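Local atomic coordinates of class I phosphodiesterase PDEB1 (Leishmania major, PDB entry 2R8Q), a protein that belongs to the class I phosphodiesterases, with an all-helical catalytic domain that holds zinc and magnesium ions beside a pocket occupied by 3-isobutyl-1-methylxanthine. Residues V333-V336 / N337-A341. Numbering follows the deposited sequence.
Sequences VDTV and NSNRA
Val333 with Asn337 and Thr335 with Asn339 form i to i+4 contacts within a single alpha-helix, 330-348, the last helix of this all-helical phosphodiesterase catalytic domain. Four successive i+4 to i backbone hydrogen bonds join the two segments, from Asn337 N to Val333 O (3.1 Å) through to Arg340 N to Val336 O (3.0 Å). In the first pair the side chains run side by side, and Asn337 ND2 comes 3.3 Å from Val333 CG1. Helix 302-324, on which Val333 and Val336 also pack, supplies Arg319 to the amide oxygen of Asn337 and Asp311, in a salt bridge, to the extended Arg340. Thr335 and Asn339 lie alongside each other in the same manner: Thr335 OG1 sits beside the backbone N (chi1 -54°) and bonds to the carbonyl of Trp331, which leaves CG2 anti to that N and 3.6 Å from Asn339 ND2. Two bonds, to the carbonyls of Val258 and Lys260, grip ND2 and fix the rotation of the buried Asn339 side chain, about 10 Å from the bound 3-isobutyl-1-methylxanthine. Ser338 OG, placed between its backbone N and carbonyl carbon by chi1 of 59°, lies 2.9 Å from Thr335 O and 3.2 Å from Asp334 O, and which carbonyl takes the hydroxyl proton is not settled.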
loop_
_atom_site.group_PDB
_atom_site.type_symbol
_atom_site.label_atom_id
_atom_site.label_comp_id
_atom_site.label_asym_id
_atom_site.label_seq_id
_atom_site.Cartn_x
_atom_site.Cartn_y
_atom_site.Cartn_z
ATOM N N VAL A 333 -15.006 -7.323 -32.193
ATOM C CA VAL A 333 -14.231 -8.207 -33.051
ATOM C C VAL A 333 -14.208 -7.680 -34.483
ATOM O O VAL A 333 -13.160 -7.662 -35.125
ATOM C CB VAL A 333 -14.812 -9.639 -33.050
ATOM C CG1 VAL A 333 -14.117 -10.488 -34.105
ATOM C CG2 VAL A 333 -14.637 -10.267 -31.675
ATOM N N ASP A 334 -15.365 -7.251 -34.979
ATOM C CA ASP A 334 -15.440 -6.730 -36.338
ATOM C C ASP A 334 -14.548 -5.512 -36.514
ATOM O O ASP A 334 -13.904 -5.353 -37.548
ATOM C CB ASP A 334 -16.877 -6.349 -36.701
ATOM C CG ASP A 334 -17.823 -7.527 -36.651
ATOM O OD1 ASP A 334 -17.366 -8.664 -36.878
ATOM O OD2 ASP A 334 -19.028 -7.312 -36.403
ATOM N N THR A 335 -14.501 -4.655 -35.500
ATOM C CA THR A 335 -13.693 -3.449 -35.591
ATOM C C THR A 335 -12.197 -3.705 -35.435
ATOM O O THR A 335 -11.386 -3.069 -36.105
ATOM C CB THR A 335 -14.140 -2.402 -34.557
ATOM O OG1 THR A 335 -15.542 -2.153 -34.710
ATOM C CG2 THR A 335 -13.390 -1.096 -34.766
ATOM N N VAL A 336 -11.818 -4.627 -34.556
ATOM C CA VAL A 336 -10.400 -4.903 -34.395
ATOM C C VAL A 336 -9.875 -5.523 -35.691
ATOM O O VAL A 336 -8.743 -5.265 -36.094
ATOM C CB VAL A 336 -10.116 -5.851 -33.197
ATOM C CG1 VAL A 336 -10.616 -7.251 -33.488
ATOM C CG2 VAL A 336 -8.622 -5.862 -32.895
ATOM N N ASN A 337 -10.709 -6.324 -36.353
ATOM C CA ASN A 337 -10.298 -6.952 -37.603
ATOM C C ASN A 337 -10.169 -5.917 -38.714
ATOM O O ASN A 337 -9.217 -5.956 -39.494
ATOM C CB ASN A 337 -11.294 -8.037 -38.029
ATOM C CG ASN A 337 -11.302 -9.228 -37.086
ATOM O OD1 ASN A 337 -10.263 -9.625 -36.562
ATOM N ND2 ASN A 337 -12.475 -9.815 -36.885
ATOM N N SER A 338 -11.128 -4.996 -38.791
ATOM C CA SER A 338 -11.079 -3.958 -39.815
ATOM C C SER A 338 -9.927 -2.998 -39.524
ATOM O O SER A 338 -9.341 -2.428 -40.442
ATOM C CB SER A 338 -12.411 -3.196 -39.890
ATOM O OG SER A 338 -12.743 -2.582 -38.659
ATOM N N ASN A 339 -9.599 -2.819 -38.246
ATOM C CA ASN A 339 -8.492 -1.941 -37.891
ATOM C C ASN A 339 -7.165 -2.576 -38.297
ATOM O O ASN A 339 -6.283 -1.893 -38.811
ATOM C CB ASN A 339 -8.476 -1.637 -36.385
ATOM C CG ASN A 339 -9.498 -0.586 -35.988
ATOM O OD1 ASN A 339 -9.977 0.176 -36.826
ATOM N ND2 ASN A 339 -9.821 -0.527 -34.700
ATOM N N ARG A 340 -7.017 -3.878 -38.067
ATOM C CA ARG A 340 -5.775 -4.542 -38.441
ATOM C C ARG A 340 -5.564 -4.389 -39.939
ATOM O O ARG A 340 -4.448 -4.142 -40.395
ATOM C CB ARG A 340 -5.800 -6.035 -38.100
ATOM C CG ARG A 340 -4.443 -6.699 -38.344
ATOM C CD ARG A 340 -4.518 -8.212 -38.339
ATOM N NE ARG A 340 -3.191 -8.819 -38.447
ATOM C CZ ARG A 340 -2.383 -8.702 -39.499
ATOM N NH1 ARG A 340 -2.756 -7.998 -40.560
ATOM N NH2 ARG A 340 -1.195 -9.294 -39.491
ATOM N N ALA A 341 -6.646 -4.538 -40.697
ATOM C CA ALA A 341 -6.583 -4.416 -42.149
ATOM C C ALA A 341 -6.110 -3.024 -42.553
ATOM O O ALA A 341 -5.311 -2.876 -43.478
ATOM C CB ALA A 341 -7.951 -4.702 -42.757
#